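Local coordinates for DNA translocase coupling protein (Clostridium perfringens, PDB 6O1W) that probably couples ATP binding and hydrolysis to DNA translocation during conjugative transfer of a plasmid, as an FtsK/SpoIIIE-family ATPase, at residues A[104-112]-A[120-128]. Residues are numbered along the deposited sequence; the frame is centred on the assembly and turned at random.
Sequences YIEEQEGVV and GNIKIDLNK. With BGC (beta-D-glucopyranose), chain C.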
loop_
_atom_site.group_PDB
_atom_site.type_symbol
_atom_site.label_atom_id
_atom_site.label_comp_id
_atom_site.label_asym_id
_atom_site.label_seq_id
_atom_site.Cartn_x
_atom_site.Cartn_y
_atom_site.Cartn_z
ATOM N N TYR A 104 -11.736 -5.356 -13.870
ATOM C CA TYR A 104 -10.756 -4.317 -13.569
ATOM C C TYR A 104 -9.412 -4.510 -14.290
ATOM O O TYR A 104 -8.651 -3.549 -14.389
ATOM C CB TYR A 104 -10.543 -4.166 -12.054
ATOM C CG TYR A 104 -11.795 -3.810 -11.279
ATOM C CD1 TYR A 104 -12.374 -2.551 -11.393
ATOM C CD2 TYR A 104 -12.343 -4.697 -10.357
ATOM C CE1 TYR A 104 -13.509 -2.208 -10.657
ATOM C CE2 TYR A 104 -13.479 -4.370 -9.625
ATOM C CZ TYR A 104 -14.065 -3.126 -9.784
ATOM O OH TYR A 104 -15.162 -2.791 -9.036
ATOM N N ILE A 105 -9.126 -5.727 -14.794
ATOM C CA ILE A 105 -7.879 -6.032 -15.497
ATOM C C ILE A 105 -7.697 -5.092 -16.681
ATOM O O ILE A 105 -8.578 -5.003 -17.540
ATOM C CB ILE A 105 -7.756 -7.532 -15.895
ATOM C CG1 ILE A 105 -7.557 -8.402 -14.654
ATOM C CG2 ILE A 105 -6.602 -7.753 -16.895
ATOM C CD1 ILE A 105 -7.678 -9.836 -14.870
ATOM N N GLU A 106 -6.560 -4.377 -16.695
ATOM C CA GLU A 106 -6.196 -3.410 -17.731
ATOM C C GLU A 106 -5.701 -4.093 -18.970
ATOM O O GLU A 106 -5.021 -5.125 -18.901
ATOM C CB GLU A 106 -5.116 -2.445 -17.228
ATOM C CG GLU A 106 -5.557 -1.587 -16.054
ATOM C CD GLU A 106 -6.630 -0.552 -16.333
ATOM O OE1 GLU A 106 -6.440 0.267 -17.258
ATOM O OE2 GLU A 106 -7.656 -0.549 -15.614
ATOM N N GLU A 107 -6.001 -3.471 -20.110
ATOM C CA GLU A 107 -5.620 -3.909 -21.451
ATOM C C GLU A 107 -4.143 -3.624 -21.670
ATOM O O GLU A 107 -3.419 -4.453 -22.243
ATOM C CB GLU A 107 -6.518 -3.222 -22.514
ATOM C CG GLU A 107 -6.624 -1.694 -22.417
ATOM C CD GLU A 107 -7.700 -1.061 -21.540
ATOM O OE1 GLU A 107 -8.139 -1.694 -20.550
ATOM O OE2 GLU A 107 -8.091 0.092 -21.840
ATOM N N GLN A 108 -3.676 -2.487 -21.126
ATOM C CA GLN A 108 -2.294 -2.059 -21.215
ATOM C C GLN A 108 -1.390 -2.932 -20.329
ATOM O O GLN A 108 -1.555 -2.970 -19.105
ATOM C CB GLN A 108 -2.184 -0.579 -20.845
ATOM C CG GLN A 108 -0.957 0.115 -21.432
ATOM C CD GLN A 108 -0.851 1.532 -20.943
ATOM O OE1 GLN A 108 -1.823 2.292 -20.935
ATOM N NE2 GLN A 108 0.334 1.917 -20.515
ATOM N N GLU A 109 -0.455 -3.655 -20.965
ATOM C CA GLU A 109 0.507 -4.540 -20.306
ATOM C C GLU A 109 1.322 -3.720 -19.294
ATOM O O GLU A 109 1.754 -2.620 -19.620
ATOM C CB GLU A 109 1.433 -5.187 -21.380
ATOM C CG GLU A 109 2.276 -6.346 -20.877
ATOM C CD GLU A 109 3.475 -6.015 -19.998
ATOM O OE1 GLU A 109 4.122 -4.965 -20.220
ATOM O OE2 GLU A 109 3.756 -6.809 -19.072
ATOM N N GLY A 110 1.503 -4.242 -18.088
ATOM C CA GLY A 110 2.269 -3.552 -17.050
ATOM C C GLY A 110 1.481 -2.591 -16.182
ATOM O O GLY A 110 2.012 -2.068 -15.202
ATOM N N VAL A 111 0.215 -2.355 -16.519
ATOM C CA VAL A 111 -0.676 -1.480 -15.755
ATOM C C VAL A 111 -1.517 -2.381 -14.864
ATOM O O VAL A 111 -2.158 -3.333 -15.350
ATOM C CB VAL A 111 -1.576 -0.536 -16.632
ATOM C CG1 VAL A 111 -2.486 0.331 -15.761
ATOM C CG2 VAL A 111 -0.731 0.368 -17.521
ATOM N N VAL A 112 -1.506 -2.075 -13.554
ATOM C CA VAL A 112 -2.285 -2.787 -12.545
ATOM C C VAL A 112 -3.194 -1.819 -11.765
ATOM O O VAL A 112 -2.891 -0.635 -11.666
ATOM C CB VAL A 112 -1.389 -3.673 -11.619
ATOM C CG1 VAL A 112 -0.539 -4.653 -12.446
ATOM C CG2 VAL A 112 -0.502 -2.827 -10.700
ATOM N N GLY A 120 -12.141 8.015 -8.922
ATOM C CA GLY A 120 -11.573 6.914 -9.703
ATOM C C GLY A 120 -10.799 5.864 -8.935
ATOM O O GLY A 120 -10.757 5.869 -7.700
ATOM N N ASN A 121 -10.168 4.954 -9.687
ATOM C CA ASN A 121 -9.377 3.855 -9.151
ATOM C C ASN A 121 -7.895 4.180 -9.124
ATOM O O ASN A 121 -7.429 5.069 -9.848
ATOM C CB ASN A 121 -9.614 2.587 -9.965
ATOM C CG ASN A 121 -11.010 2.039 -9.823
ATOM O OD1 ASN A 121 -11.638 2.087 -8.759
ATOM N ND2 ASN A 121 -11.526 1.499 -10.901
ATOM N N ILE A 122 -7.157 3.481 -8.272
ATOM C CA ILE A 122 -5.728 3.691 -8.196
ATOM C C ILE A 122 -5.079 2.748 -9.201
ATOM O O ILE A 122 -5.255 1.538 -9.084
ATOM C CB ILE A 122 -5.206 3.459 -6.745
ATOM C CG1 ILE A 122 -5.841 4.452 -5.741
ATOM C CG2 ILE A 122 -3.667 3.460 -6.692
ATOM C CD1 ILE A 122 -5.279 5.824 -5.645
ATOM N N LYS A 123 -4.339 3.306 -10.180
ATOM C CA LYS A 123 -3.616 2.529 -11.210
ATOM C C LYS A 123 -2.129 2.743 -11.053
ATOM O O LYS A 123 -1.696 3.844 -10.697
ATOM C CB LYS A 123 -4.053 2.905 -12.639
ATOM C CG LYS A 123 -5.535 2.632 -12.922
ATOM C CD LYS A 123 -5.914 2.845 -14.364
ATOM C CE LYS A 123 -7.414 2.850 -14.514
ATOM N NZ LYS A 123 -7.832 3.241 -15.887
ATOM N N ILE A 124 -1.360 1.670 -11.228
ATOM C CA ILE A 124 0.094 1.701 -11.176
ATOM C C ILE A 124 0.590 1.191 -12.530
ATOM O O ILE A 124 0.220 0.089 -12.937
ATOM C CB ILE A 124 0.702 0.859 -10.013
ATOM C CG1 ILE A 124 0.160 1.272 -8.629
ATOM C CG2 ILE A 124 2.240 0.922 -10.036
ATOM C CD1 ILE A 124 0.382 0.200 -7.534
ATOM N N ASP A 125 1.419 1.991 -13.217
ATOM C CA ASP A 125 2.064 1.608 -14.476
ATOM C C ASP A 125 3.489 1.182 -14.121
ATOM O O ASP A 125 4.373 2.020 -13.889
ATOM C CB ASP A 125 2.074 2.763 -15.487
ATOM C CG ASP A 125 2.694 2.397 -16.836
ATOM O OD1 ASP A 125 3.341 1.332 -16.926
ATOM O OD2 ASP A 125 2.529 3.177 -17.799
ATOM N N LEU A 126 3.705 -0.140 -14.083
ATOM C CA LEU A 126 4.989 -0.730 -13.732
ATOM C C LEU A 126 6.125 -0.313 -14.662
ATOM O O LEU A 126 7.266 -0.344 -14.220
ATOM C CB LEU A 126 4.885 -2.259 -13.603
ATOM C CG LEU A 126 3.922 -2.780 -12.521
ATOM C CD1 LEU A 126 3.885 -4.235 -12.546
ATOM C CD2 LEU A 126 4.344 -2.331 -11.136
ATOM N N ASN A 127 5.826 0.194 -15.890
ATOM C CA ASN A 127 6.872 0.721 -16.793
ATOM C C ASN A 127 7.414 2.090 -16.297
ATOM O O ASN A 127 8.498 2.500 -16.703
ATOM C CB ASN A 127 6.345 0.829 -18.249
ATOM C CG ASN A 127 5.999 -0.514 -18.862
ATOM O OD1 ASN A 127 4.888 -0.751 -19.348
ATOM N ND2 ASN A 127 6.928 -1.438 -18.818
ATOM N N LYS A 128 6.674 2.776 -15.411
ATOM C CA LYS A 128 7.036 4.094 -14.856
ATOM C C LYS A 128 7.497 4.033 -13.397
ATOM O O LYS A 128 8.459 4.706 -13.032
ATOM C CB LYS A 128 5.857 5.062 -15.009
ATOM C CG LYS A 128 5.580 5.394 -16.481
ATOM C CD LYS A 128 4.229 6.030 -16.715
ATOM C CE LYS A 128 4.091 6.434 -18.170
ATOM N NZ LYS A 128 2.714 6.891 -18.501
HETATM C C2 BGC C . -3.221 8.736 -8.133
HETATM C C3 BGC C . -4.664 8.532 -8.574
HETATM C C4 BGC C . -4.712 8.266 -10.073
HETATM C C5 BGC C . -4.073 6.909 -10.345
HETATM C C6 BGC C . -3.594 6.720 -11.774
HETATM C C1 BGC C . -2.265 7.795 -8.877
HETATM O O1 BGC C . -1.531 8.521 -9.800
HETATM O O2 BGC C . -3.088 8.550 -6.728
HETATM O O3 BGC C . -5.450 9.673 -8.244
HETATM O O4 BGC C . -6.055 8.269 -10.558
HETATM O O5 BGC C . -2.958 6.672 -9.459
HETATM O O6 BGC C . -2.393 7.421 -12.082
#
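Val112 and Ile124 face each other as an antiparallel hydrogen-bonded pair: Val112 N donates to Ile124 O and Ile124 N to Val112 O, both at 2.8 Å and nearly straight. Val111 and Asp125 form the adjoining non-hydrogen-bonded pair, their CA atoms 4.3 Å apart, and beyond it Leu126 N donates to Gly110 O at a more bent 158°. Gly110 lies in a type II turn from Gln108 to Val111, and its positive phi suits glycine.

On one face of the hairpin, Val112 CG2 packs 3.9 Å from Ile124 CB; Val112 CG1, anti to its own carbonyl carbon (chi1 -55°), comes within 4.4 Å of Leu126 CD1, and Leu153 of helix 142-155 closes over Val112 and Leu126. On the other, Val111 CG2 rests against the carboxylate carbon of Asp125. Asp125 OD1 accepts from Asn127 N, 2.9 Å away, in an Asx turn. Farther along this side, the extended chain of Lys123 crosses the bent Glu106 at about a right angle, bringing Lys123 NZ 3.6 Å from Glu106 OE1, with CE lying against OE2, a salt bridge rather than a hydrogen bond.

Strand 121-125 is outermost at one end of the mixed sheet of the ATPase domain, and Asn121, Ile122 and Lys123 border a bound glucose. Paired backbone bonds fix the register of strands 111-116 and 121-125, and strand 334-340, beside strand 111-116, continues the sheet. The apolar face packs on helix 142-155, whose first turn carries the end of the predicted Walker A motif, and, through Ile122 and Ile124, on Phe329; the other face mixes buried Val111 with charged groups.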